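Local structure of probable CoA-transferase alpha subunit (Rhodococcus jostii, 6COJ) at residues Cys76-Val89 and Phe101-Met115. The protein is probably the alpha subunit of a CoA-transferase-family enzyme and binds the CoA thioester of a spirocyclic lactone together with another protein chain. The protein carries 1 engineered substitution. Sequence-based numbering, arbitrary orientation.
Sequences CSAGKVTKAYYGFV and FAKARTAGEIAVREM. With F8G (S-{(3R,5R,9R)-1-[(2R,3S,4R,5R)-5-(6-amino-9H-purin-9-yl)-4-hydroxy-3-(phosphonooxy)tetrahydrofuran-2-yl]-3,5,9-trihydroxy-8,8-dimethyl-3,5-dioxido-10,14-dioxo-2,4,6-trioxa-11,15-diaza-3lambda~5~,5lambda~5~-diphosphaheptadecan-17-yl} (5R,10R)-7-hydroxy-10-methyl-2-oxo-1-oxaspiro[4.5]dec-6-ene-6-carbothioate (non-preferred name)), chain E.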
ATOM      1  N   CYS A  76     -28.727   8.512   7.667  1.00 17.93           N
ATOM      2  CA  CYS A  76     -29.989   8.146   7.029  1.00 19.14           C
ATOM      3  C   CYS A  76     -31.176   8.517   7.900  1.00 19.59           C
ATOM      4  O   CYS A  76     -32.230   8.911   7.381  1.00 20.46           O
ATOM      5  CB  CYS A  76     -30.007   6.651   6.717  1.00 18.18           C
ATOM      6  SG  CYS A  76     -28.973   6.177   5.317  1.00 19.16           S
ATOM      7  N   SER A  77     -31.035   8.386   9.223  1.00 19.22           N
ATOM      8  CA  SER A  77     -32.131   8.756  10.110  1.00 19.75           C
ATOM      9  C   SER A  77     -32.514  10.223   9.970  1.00 22.79           C
ATOM     10  O   SER A  77     -33.660  10.585  10.263  1.00 22.95           O
ATOM     11  CB  SER A  77     -31.803   8.435  11.574  1.00 24.68           C
ATOM     12  OG  SER A  77     -30.955   9.413  12.167  1.00 21.55           O
ATOM     13  N   ALA A  78     -31.594  11.068   9.515  1.00 19.93           N
ATOM     14  CA  ALA A  78     -31.863  12.488   9.343  1.00 20.60           C
ATOM     15  C   ALA A  78     -32.070  12.867   7.886  1.00 19.15           C
ATOM     16  O   ALA A  78     -32.126  14.063   7.569  1.00 21.11           O
ATOM     17  CB  ALA A  78     -30.733  13.315   9.964  1.00 24.85           C
ATOM     18  N   GLY A  79     -32.201  11.876   7.004  1.00 20.18           N
ATOM     19  CA  GLY A  79     -32.433  12.137   5.597  1.00 19.02           C
ATOM     20  C   GLY A  79     -31.312  12.884   4.911  1.00 21.00           C
ATOM     21  O   GLY A  79     -31.565  13.631   3.957  1.00 22.06           O
ATOM     22  N   LYS A  80     -30.078  12.716   5.379  1.00 21.77           N
ATOM     23  CA  LYS A  80     -28.969  13.513   4.876  1.00 24.30           C
ATOM     24  C   LYS A  80     -28.235  12.872   3.710  1.00 24.59           C
ATOM     25  O   LYS A  80     -27.326  13.504   3.163  1.00 20.18           O
ATOM     26  CB  LYS A  80     -27.990  13.850   6.007  1.00 25.94           C
ATOM     27  CG  LYS A  80     -28.538  14.922   6.953  1.00 28.59           C
ATOM     28  CD  LYS A  80     -27.620  15.125   8.130  1.00 35.74           C
ATOM     29  CE  LYS A  80     -28.168  16.160   9.081  1.00 29.53           C
ATOM     30  NZ  LYS A  80     -28.158  17.534   8.507  1.00 24.33           N
ATOM     31  N   VAL A  81     -28.612  11.662   3.300  1.00 19.75           N
ATOM     32  CA  VAL A  81     -27.877  10.895   2.294  1.00 17.51           C
ATOM     33  C   VAL A  81     -28.703  10.827   1.020  1.00 21.37           C
ATOM     34  O   VAL A  81     -29.867  10.401   1.040  1.00 24.29           O
ATOM     35  CB  VAL A  81     -27.538   9.488   2.801  1.00 17.04           C
ATOM     36  CG1 VAL A  81     -26.735   8.722   1.748  1.00 18.98           C
ATOM     37  CG2 VAL A  81     -26.777   9.574   4.111  1.00 19.85           C
ATOM     38  N   THR A  82     -28.111  11.264  -0.086  1.00 16.72           N
ATOM     39  CA  THR A  82     -28.707  11.118  -1.407  1.00 18.51           C
ATOM     40  C   THR A  82     -28.152   9.913  -2.148  1.00 16.85           C
ATOM     41  O   THR A  82     -28.901   9.194  -2.817  1.00 18.70           O
ATOM     42  CB  THR A  82     -28.437  12.381  -2.233  1.00 20.92           C
ATOM     43  OG1 THR A  82     -29.069  13.498  -1.607  1.00 25.52           O
ATOM     44  CG2 THR A  82     -28.982  12.245  -3.656  1.00 25.38           C
ATOM     45  N   LYS A  83     -26.849   9.684  -2.035  1.00 17.17           N
ATOM     46  CA  LYS A  83     -26.170   8.633  -2.766  1.00 16.73           C
ATOM     47  C   LYS A  83     -25.104   8.062  -1.846  1.00 14.95           C
ATOM     48  O   LYS A  83     -24.496   8.796  -1.061  1.00 15.92           O
ATOM     49  CB  LYS A  83     -25.539   9.216  -4.038  1.00 20.10           C
ATOM     50  CG  LYS A  83     -25.002   8.192  -5.023  1.00 23.43           C
ATOM     51  CD  LYS A  83     -24.601   8.873  -6.322  1.00 22.86           C
ATOM     52  CE  LYS A  83     -24.118   7.863  -7.360  1.00 28.59           C
ATOM     53  NZ  LYS A  83     -23.594   8.508  -8.605  1.00 34.58           N
ATOM     54  N   ALA A  84     -24.904   6.752  -1.917  1.00 16.69           N
ATOM     55  CA  ALA A  84     -23.950   6.100  -1.030  1.00 15.53           C
ATOM     56  C   ALA A  84     -23.096   5.117  -1.810  1.00 16.09           C
ATOM     57  O   ALA A  84     -23.625   4.283  -2.551  1.00 17.32           O
ATOM     58  CB  ALA A  84     -24.664   5.392   0.134  1.00 16.06           C
ATOM     59  N   TYR A  85     -21.777   5.226  -1.629  1.00 14.40           N
ATOM     60  CA  TYR A  85     -20.787   4.295  -2.152  1.00 14.77           C
ATOM     61  C   TYR A  85     -20.234   3.526  -0.959  1.00 15.06           C
ATOM     62  O   TYR A  85     -19.662   4.135  -0.053  1.00 16.70           O
ATOM     63  CB  TYR A  85     -19.639   5.079  -2.792  1.00 14.25           C
ATOM     64  CG  TYR A  85     -19.977   5.827  -4.066  1.00 15.57           C
ATOM     65  CD1 TYR A  85     -20.696   7.015  -4.036  1.00 15.17           C
ATOM     66  CD2 TYR A  85     -19.557   5.347  -5.300  1.00 15.49           C
ATOM     67  CE1 TYR A  85     -21.002   7.699  -5.205  1.00 18.37           C
ATOM     68  CE2 TYR A  85     -19.852   6.028  -6.474  1.00 16.21           C
ATOM     69  CZ  TYR A  85     -20.577   7.205  -6.415  1.00 18.07           C
ATOM     70  OH  TYR A  85     -20.884   7.900  -7.561  1.00 21.14           O
ATOM     71  N   TYR A  86     -20.383   2.198  -0.955  1.00 12.94           N
ATOM     72  CA  TYR A  86     -19.978   1.438   0.229  1.00 14.47           C
ATOM     73  C   TYR A  86     -19.670   0.003  -0.161  1.00 13.82           C
ATOM     74  O   TYR A  86     -20.210  -0.518  -1.143  1.00 14.13           O
ATOM     75  CB  TYR A  86     -21.079   1.455   1.316  1.00 14.71           C
ATOM     76  CG  TYR A  86     -22.416   0.951   0.801  1.00 13.84           C
ATOM     77  CD1 TYR A  86     -23.326   1.818   0.212  1.00 13.81           C
ATOM     78  CD2 TYR A  86     -22.737  -0.401   0.852  1.00 14.77           C
ATOM     79  CE1 TYR A  86     -24.536   1.359  -0.288  1.00 15.19           C
ATOM     80  CE2 TYR A  86     -23.935  -0.871   0.339  1.00 14.55           C
ATOM     81  CZ  TYR A  86     -24.817   0.008  -0.236  1.00 14.69           C
ATOM     82  OH  TYR A  86     -26.011  -0.446  -0.741  1.00 15.92           O
ATOM     83  N   GLY A  87     -18.819  -0.636   0.646  1.00 13.82           N
ATOM     84  CA  GLY A  87     -18.489  -2.035   0.455  1.00 15.36           C
ATOM     85  C   GLY A  87     -19.397  -2.936   1.261  1.00 15.68           C
ATOM     86  O   GLY A  87     -19.555  -4.119   0.948  1.00 17.03           O
ATOM     87  N   PHE A  88     -19.992  -2.376   2.310  1.00 14.79           N
ATOM     88  CA  PHE A  88     -20.953  -3.078   3.151  1.00 14.05           C
ATOM     89  C   PHE A  88     -21.540  -2.047   4.099  1.00 13.85           C
ATOM     90  O   PHE A  88     -21.056  -0.917   4.188  1.00 14.49           O
ATOM     91  CB  PHE A  88     -20.275  -4.190   3.965  1.00 14.76           C
ATOM     92  CG  PHE A  88     -19.230  -3.688   4.926  1.00 14.06           C
ATOM     93  CD1 PHE A  88     -19.590  -3.247   6.197  1.00 15.16           C
ATOM     94  CD2 PHE A  88     -17.884  -3.671   4.568  1.00 14.22           C
ATOM     95  CE1 PHE A  88     -18.635  -2.770   7.085  1.00 14.99           C
ATOM     96  CE2 PHE A  88     -16.922  -3.212   5.462  1.00 16.54           C
ATOM     97  CZ  PHE A  88     -17.299  -2.763   6.714  1.00 14.49           C
ATOM     98  N   VAL A  89     -22.587  -2.451   4.811  1.00 14.98           N
ATOM     99  CA  VAL A  89     -23.047  -1.728   5.993  1.00 15.48           C
ATOM    100  C   VAL A  89     -23.267  -2.760   7.088  1.00 15.19           C
ATOM    101  O   VAL A  89     -24.036  -3.710   6.903  1.00 15.67           O
ATOM    102  CB  VAL A  89     -24.338  -0.925   5.743  1.00 14.62           C
ATOM    103  CG1 VAL A  89     -24.746  -0.190   7.027  1.00 16.06           C
ATOM    104  CG2 VAL A  89     -24.138   0.062   4.588  1.00 15.51           C
ATOM    105  N   PHE A 101     -30.134   2.458   7.857  1.00 17.22           N
ATOM    106  CA  PHE A 101     -29.756   2.179   6.479  1.00 16.11           C
ATOM    107  C   PHE A 101     -30.789   1.275   5.808  1.00 16.91           C
ATOM    108  O   PHE A 101     -31.200   1.525   4.667  1.00 18.39           O
ATOM    109  CB  PHE A 101     -28.364   1.553   6.462  1.00 16.22           C
ATOM    110  CG  PHE A 101     -27.924   1.089   5.107  1.00 16.86           C
ATOM    111  CD1 PHE A 101     -27.629   2.002   4.105  1.00 16.99           C
ATOM    112  CD2 PHE A 101     -27.809  -0.261   4.834  1.00 15.46           C
ATOM    113  CE1 PHE A 101     -27.216   1.573   2.854  1.00 18.83           C
ATOM    114  CE2 PHE A 101     -27.394  -0.700   3.581  1.00 16.85           C
ATOM    115  CZ  PHE A 101     -27.098   0.222   2.593  1.00 18.01           C
ATOM    116  N   ALA A 102     -31.241   0.229   6.506  1.00 16.51           N
ATOM    117  CA  ALA A 102     -32.246  -0.660   5.925  1.00 20.32           C
ATOM    118  C   ALA A 102     -33.524   0.094   5.578  1.00 19.28           C
ATOM    119  O   ALA A 102     -34.112  -0.125   4.514  1.00 22.27           O
ATOM    120  CB  ALA A 102     -32.553  -1.815   6.885  1.00 23.57           C
ATOM    121  N   LYS A 103     -33.967   0.989   6.464  1.00 19.17           N
ATOM    122  CA  LYS A 103     -35.187   1.743   6.192  0.61 22.09           C
ATOM    123  C   LYS A 103     -35.022   2.645   4.976  1.00 20.10           C
ATOM    124  O   LYS A 103     -35.926   2.731   4.136  1.00 22.32           O
ATOM    125  CB  LYS A 103     -35.604   2.537   7.430  0.61 24.57           C
ATOM    126  CG  LYS A 103     -36.272   1.670   8.488  0.61 27.27           C
ATOM    127  CD  LYS A 103     -36.203   2.289   9.878  0.61 32.42           C
ATOM    128  CE  LYS A 103     -37.491   2.998  10.249  0.61 40.23           C
ATOM    129  NZ  LYS A 103     -37.772   4.148   9.352  0.61 53.57           N
ATOM    130  N   ALA A 104     -33.879   3.322   4.856  1.00 19.98           N
ATOM    131  CA  ALA A 104     -33.652   4.170   3.690  1.00 20.10           C
ATOM    132  C   ALA A 104     -33.621   3.345   2.407  1.00 20.66           C
ATOM    133  O   ALA A 104     -34.125   3.783   1.365  1.00 20.87           O
ATOM    134  CB  ALA A 104     -32.357   4.963   3.859  1.00 20.46           C
ATOM    135  N   ARG A 105     -33.040   2.144   2.471  1.00 18.64           N
ATOM    136  CA  ARG A 105     -32.966   1.272   1.300  1.00 17.75           C
ATOM    137  C   ARG A 105     -34.348   0.773   0.886  1.00 20.18           C
ATOM    138  O   ARG A 105     -34.722   0.850  -0.294  1.00 20.97           O
ATOM    139  CB  ARG A 105     -32.038   0.099   1.610  1.00 19.57           C
ATOM    140  CG  ARG A 105     -30.567   0.508   1.730  1.00 19.15           C
ATOM    141  CD  ARG A 105     -29.923   0.594   0.354  1.00 19.13           C
ATOM    142  NE  ARG A 105     -29.745  -0.733  -0.214  1.00 17.59           N
ATOM    143  CZ  ARG A 105     -29.954  -1.053  -1.487  1.00 17.37           C
ATOM    144  NH1 ARG A 105     -30.403  -0.150  -2.359  1.00 17.35           N
ATOM    145  NH2 ARG A 105     -29.728  -2.295  -1.890  1.00 18.38           N
ATOM    146  N   THR A 106     -35.115   0.237   1.837  1.00 19.92           N
ATOM    147  CA  THR A 106     -36.420  -0.309   1.489  1.00 21.58           C
ATOM    148  C   THR A 106     -37.400   0.775   1.062  1.00 22.09           C
ATOM    149  O   THR A 106     -38.372   0.471   0.362  1.00 23.06           O
ATOM    150  CB  THR A 106     -36.976  -1.175   2.627  1.00 25.10           C
ATOM    151  OG1 THR A 106     -37.124  -0.390   3.818  1.00 27.79           O
ATOM    152  CG2 THR A 106     -36.038  -2.357   2.906  1.00 24.57           C
ATOM    153  N   ALA A 107     -37.150   2.027   1.443  1.00 21.31           N
ATOM    154  CA  ALA A 107     -37.956   3.157   1.004  1.00 25.69           C
ATOM    155  C   ALA A 107     -37.442   3.778  -0.288  1.00 25.45           C
ATOM    156  O   ALA A 107     -38.068   4.701  -0.811  1.00 24.52           O
ATOM    157  CB  ALA A 107     -38.020   4.223   2.104  1.00 25.55           C
ATOM    158  N   GLY A 108     -36.328   3.290  -0.821  1.00 21.49           N
ATOM    159  CA  GLY A 108     -35.778   3.870  -2.032  1.00 24.86           C
ATOM    160  C   GLY A 108     -35.303   5.293  -1.873  1.00 32.66           C
ATOM    161  O   GLY A 108     -35.317   6.058  -2.843  1.00 30.91           O
ATOM    162  N   GLU A 109     -34.869   5.668  -0.670  1.00 24.45           N
ATOM    163  CA  GLU A 109     -34.485   7.043  -0.388  1.00 27.95           C
ATOM    164  C   GLU A 109     -33.058   7.371  -0.801  1.00 27.25           C
ATOM    165  O   GLU A 109     -32.702   8.553  -0.846  1.00 30.94           O
ATOM    166  CB  GLU A 109     -34.678   7.337   1.098  1.00 23.74           C
ATOM    167  CG  GLU A 109     -36.146   7.389   1.484  1.00 27.90           C
ATOM    168  CD  GLU A 109     -36.365   7.416   2.978  1.00 29.93           C
ATOM    169  OE1 GLU A 109     -37.511   7.671   3.405  1.00 42.25           O
ATOM    170  OE2 GLU A 109     -35.400   7.175   3.726  1.00 32.96           O
ATOM    171  N   ILE A 110     -32.233   6.378  -1.102  1.00 21.90           N
ATOM    172  CA  ILE A 110     -30.848   6.625  -1.475  1.00 21.66           C
ATOM    173  C   ILE A 110     -30.528   5.857  -2.750  1.00 25.95           C
ATOM    174  O   ILE A 110     -31.024   4.744  -2.962  1.00 28.77           O
ATOM    175  CB  ILE A 110     -29.860   6.278  -0.336  1.00 25.93           C
ATOM    176  CG1 ILE A 110     -29.934   4.800   0.040  1.00 23.68           C
ATOM    177  CG2 ILE A 110     -30.131   7.146   0.897  1.00 27.81           C
ATOM    178  CD1 ILE A 110     -28.909   4.401   1.140  1.00 25.01           C
ATOM    179  N   ALA A 111     -29.727   6.470  -3.615  1.00 20.98           N
ATOM    180  CA  ALA A 111     -29.170   5.777  -4.766  1.00 20.56           C
ATOM    181  C   ALA A 111     -27.875   5.138  -4.297  1.00 20.82           C
ATOM    182  O   ALA A 111     -27.063   5.797  -3.643  1.00 23.49           O
ATOM    183  CB  ALA A 111     -28.876   6.770  -5.889  1.00 21.84           C
ATOM    184  N   VAL A 112     -27.688   3.857  -4.588  1.00 16.43           N
ATOM    185  CA  VAL A 112     -26.519   3.143  -4.080  1.00 15.68           C
ATOM    186  C   VAL A 112     -25.554   2.800  -5.203  1.00 15.85           C
ATOM    187  O   VAL A 112     -25.960   2.391  -6.299  1.00 17.74           O
ATOM    188  CB  VAL A 112     -26.844   1.910  -3.209  1.00 16.26           C
ATOM    189  CG1 VAL A 112     -27.712   2.307  -2.005  1.00 16.95           C
ATOM    190  CG2 VAL A 112     -27.513   0.820  -4.022  1.00 19.51           C
ATOM    191  N   ARG A 113     -24.264   2.978  -4.913  1.00 14.09           N
ATOM    192  CA  ARG A 113     -23.196   2.393  -5.715  1.00 15.90           C
ATOM    193  C   ARG A 113     -22.462   1.396  -4.829  1.00 15.82           C
ATOM    194  O   ARG A 113     -21.287   1.575  -4.470  1.00 16.31           O
ATOM    195  CB  ARG A 113     -22.285   3.473  -6.286  1.00 15.93           C
ATOM    196  CG  ARG A 113     -22.999   4.429  -7.234  1.00 17.25           C
ATOM    197  CD  ARG A 113     -23.536   3.725  -8.497  1.00 17.08           C
ATOM    198  NE  ARG A 113     -24.230   4.670  -9.365  1.00 18.47           N
ATOM    199  CZ  ARG A 113     -25.535   4.909  -9.313  1.00 22.45           C
ATOM    200  NH1 ARG A 113     -26.297   4.245  -8.452  1.00 22.26           N
ATOM    201  NH2 ARG A 113     -26.071   5.801 -10.133  1.00 23.82           N
ATOM    202  N   GLU A 114     -23.190   0.349  -4.457  1.00 16.24           N
ATOM    203  CA  GLU A 114     -22.654  -0.744  -3.669  1.00 15.40           C
ATOM    204  C   GLU A 114     -21.551  -1.434  -4.462  1.00 15.05           C
ATOM    205  O   GLU A 114     -21.633  -1.563  -5.689  1.00 15.84           O
ATOM    206  CB  GLU A 114     -23.809  -1.709  -3.375  1.00 16.58           C
ATOM    207  CG  GLU A 114     -23.451  -2.881  -2.490  1.00 16.85           C
ATOM    208  CD  GLU A 114     -24.676  -3.635  -2.022  1.00 15.99           C
ATOM    209  OE1 GLU A 114     -25.650  -2.981  -1.607  1.00 17.04           O
ATOM    210  OE2 GLU A 114     -24.671  -4.881  -2.084  1.00 16.54           O
ATOM    211  N   MET A 115     -20.502  -1.859  -3.764  1.00 14.38           N
ATOM    212  CA  MET A 115     -19.351  -2.421  -4.456  1.00 15.16           C
ATOM    213  C   MET A 115     -18.664  -3.436  -3.561  1.00 13.52           C
ATOM    214  O   MET A 115     -18.887  -3.478  -2.349  1.00 15.13           O
ATOM    215  CB  MET A 115     -18.371  -1.320  -4.873  1.00 15.40           C
ATOM    216  CG  MET A 115     -17.654  -0.659  -3.704  1.00 14.13           C
ATOM    217  SD  MET A 115     -16.643   0.750  -4.218  1.00 13.84           S
ATOM    218  CE  MET A 115     -17.742   2.113  -3.803  1.00 15.37           C
TER
HETATM  219  C4  F8G E 301     -37.534 -11.862   2.911  1.00117.95           C
HETATM  220  C5  F8G E 301     -37.426 -12.254   1.499  1.00116.78           C
HETATM  221  C6  F8G E 301     -37.892 -11.293   0.471  1.00118.50           C
HETATM  222  C8  F8G E 301     -36.667 -13.857   2.780  1.00114.51           C
HETATM  223  N1  F8G E 301     -38.394 -10.099   0.862  1.00119.04           N
HETATM  224  N3  F8G E 301     -38.045 -10.656   3.252  1.00121.48           N
HETATM  225  C1' F8G E 301     -36.984 -12.869   5.099  1.00114.06           C
HETATM  226  C2  F8G E 301     -38.515  -9.679   2.265  1.00120.09           C
HETATM  227  C2' F8G E 301     -37.298 -14.187   5.779  1.00122.67           C
HETATM  228  C3' F8G E 301     -36.473 -14.067   7.041  1.00126.06           C
HETATM  229  C4' F8G E 301     -35.223 -13.378   6.563  1.00107.28           C
HETATM  230  C5' F8G E 301     -34.205 -14.409   6.123  1.00 92.19           C
HETATM  231  CAA F8G E 301     -12.578 -10.640   2.465  1.00 15.57           C
HETATM  232  CAB F8G E 301     -13.866 -11.214   3.000  1.00 14.67           C
HETATM  233  CAC F8G E 301     -14.772 -10.484   3.682  1.00 18.36           C
HETATM  234  CAD F8G E 301     -14.401  -9.137   4.284  1.00 23.89           C
HETATM  235  CAE F8G E 301     -12.921  -8.826   4.070  1.00 18.29           C
HETATM  236  CAF F8G E 301     -12.505  -9.139   2.648  1.00 16.21           C
HETATM  237  CAG F8G E 301     -16.163 -10.955   3.802  1.00 19.53           C
HETATM  238  CAI F8G E 301     -12.577  -7.378   4.387  1.00 19.33           C
HETATM  239  CAK F8G E 301     -14.763  -8.963   5.774  1.00 22.63           C
HETATM  240  CAL F8G E 301     -15.848  -7.878   5.896  1.00 23.78           C
HETATM  241  CAM F8G E 301     -16.063  -7.479   4.458  1.00 28.26           C
HETATM  242  CAQ F8G E 301     -18.447 -12.423   3.581  1.00 15.79           C
HETATM  243  CAR F8G E 301     -18.658 -12.856   5.022  1.00 16.88           C
HETATM  244  CAT F8G E 301     -20.874 -13.779   5.296  1.00 18.44           C
HETATM  245  CAU F8G E 301     -22.220 -13.583   5.967  1.00 21.43           C
HETATM  246  CAV F8G E 301     -23.340 -14.419   5.358  1.00 22.85           C
HETATM  247  CAX F8G E 301     -24.885 -15.047   7.090  1.00 23.42           C
HETATM  248  CAY F8G E 301     -26.221 -14.856   7.762  1.00 22.56           C
HETATM  249  CAZ F8G E 301     -27.218 -15.960   7.388  1.00 23.08           C
HETATM  250  CBA F8G E 301     -28.588 -15.592   7.938  1.00 24.17           C
HETATM  251  CBM F8G E 301     -27.313 -16.060   5.873  1.00 23.16           C
HETATM  252  CBN F8G E 301     -26.822 -17.308   7.979  1.00 25.23           C
HETATM  253  N6  F8G E 301     -37.815 -11.605  -0.845  1.00116.58           N
HETATM  254  N7  F8G E 301     -36.886 -13.491   1.491  1.00115.13           N
HETATM  255  N9  F8G E 301     -37.068 -12.885   3.620  1.00115.01           N
HETATM  256  NAS F8G E 301     -20.041 -12.751   5.421  1.00 16.00           N
HETATM  257  NAW F8G E 301     -24.587 -14.229   6.087  1.00 20.77           N
HETATM  258  O2' F8G E 301     -38.690 -14.326   6.072  1.00127.87           O
HETATM  259  O3' F8G E 301     -37.085 -13.150   7.931  1.00149.83           O
HETATM  260  O4' F8G E 301     -35.625 -12.593   5.442  1.00107.48           O
HETATM  261  O5' F8G E 301     -33.791 -15.154   7.264  1.00 79.92           O
HETATM  262  OAH F8G E 301     -14.038 -12.396   2.783  1.00 15.22           O
HETATM  263  OAJ F8G E 301     -16.983 -10.240   4.365  1.00 18.02           O
HETATM  264  OAN F8G E 301     -16.877  -6.698   4.016  1.00 31.19           O
HETATM  265  OAO F8G E 301     -15.153  -8.159   3.578  1.00 25.07           O
HETATM  266  OBB F8G E 301     -28.898 -14.309   7.417  1.00 24.37           O
HETATM  267  OBD F8G E 301     -31.458 -14.218   7.035  1.00 43.85           O
HETATM  268  OBJ F8G E 301     -20.569 -14.803   4.699  1.00 17.86           O
HETATM  269  OBK F8G E 301     -24.097 -15.906   7.458  1.00 25.67           O
HETATM  270  OBL F8G E 301     -26.052 -14.824   9.187  1.00 26.53           O
HETATM  271  OBO F8G E 301     -30.166 -12.142   7.377  1.00 28.07           O
HETATM  272  OBP F8G E 301     -30.424 -13.634   9.369  1.00 27.13           O
HETATM  273  OBQ F8G E 301     -31.894 -16.190   8.650  1.00 66.89           O
HETATM  274  OBR F8G E 301     -32.004 -16.547   6.174  1.00 85.92           O
HETATM  275  OCI F8G E 301     -38.360 -12.545  10.035  1.00173.85           O
HETATM  276  OCJ F8G E 301     -39.098 -14.445   8.617  1.00168.52           O
HETATM  277  OCK F8G E 301     -37.010 -14.629   9.970  1.00203.96           O
HETATM  278  PBC F8G E 301     -30.247 -13.563   7.871  1.00 25.67           P
HETATM  279  PBE F8G E 301     -32.250 -15.586   7.313  1.00 68.91           P
HETATM  280  PCH F8G E 301     -37.911 -13.706   9.183  1.00173.84           P
HETATM  281  SAP F8G E 301     -16.723 -12.422   3.206  1.00 15.75           S
HETATM  282  O   HOH W   1     -33.107   8.387   4.522  1.00 27.45           O
HETATM  283  O   HOH W   2     -32.463  10.882   0.399  1.00 43.38           O
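Y86 OH donates to E114 OE1 at 2.7 Å, meeting the carboxylate's anti lone pair with ring and carboxylate planes 49° apart; E114 OE2 bonds a polar side chain of another protein's chain. In the backbone, A111 N donates a hydrogen bond to T82 O (3.0 Å), A84 N one to A111 O (2.9 Å) and R113 N one to A84 O (2.8 Å), an alternation that defines parallel pairing of strands 81-86 and 111-114. Y86 N is buried without a partner, while M115 N donates to Y86 O.

On one face K83 NZ donates to Y85 OH at 3.0 Å, and K83 CE lies over the R113 guanidinium. Both cations form salt bridges to E151 OE1, which lets them lie side by side, while Y85 OH bonds E151 OE2. R113 CB sits 3.8 Å from the Y85 ring centroid, over the face, and M115 CE meets that ring's edge. A leucine in place of Y85 would probably leave K83 NZ without its hydroxyl partner and R113 CB without its CH-pi surface.

Across the sheet, F101 CG, anti to the backbone N (chi1 174°), directs the ring edge at the Y86 face, T-shaped with planes at 82°. V89 CG2 stands 3.5 Å from the F101 centroid.

Helix 99-106 completes this beta-alpha-beta crossover; its chemistry implies a polar network closed by E151 on the Y85 face and an E114 link to the partner chain.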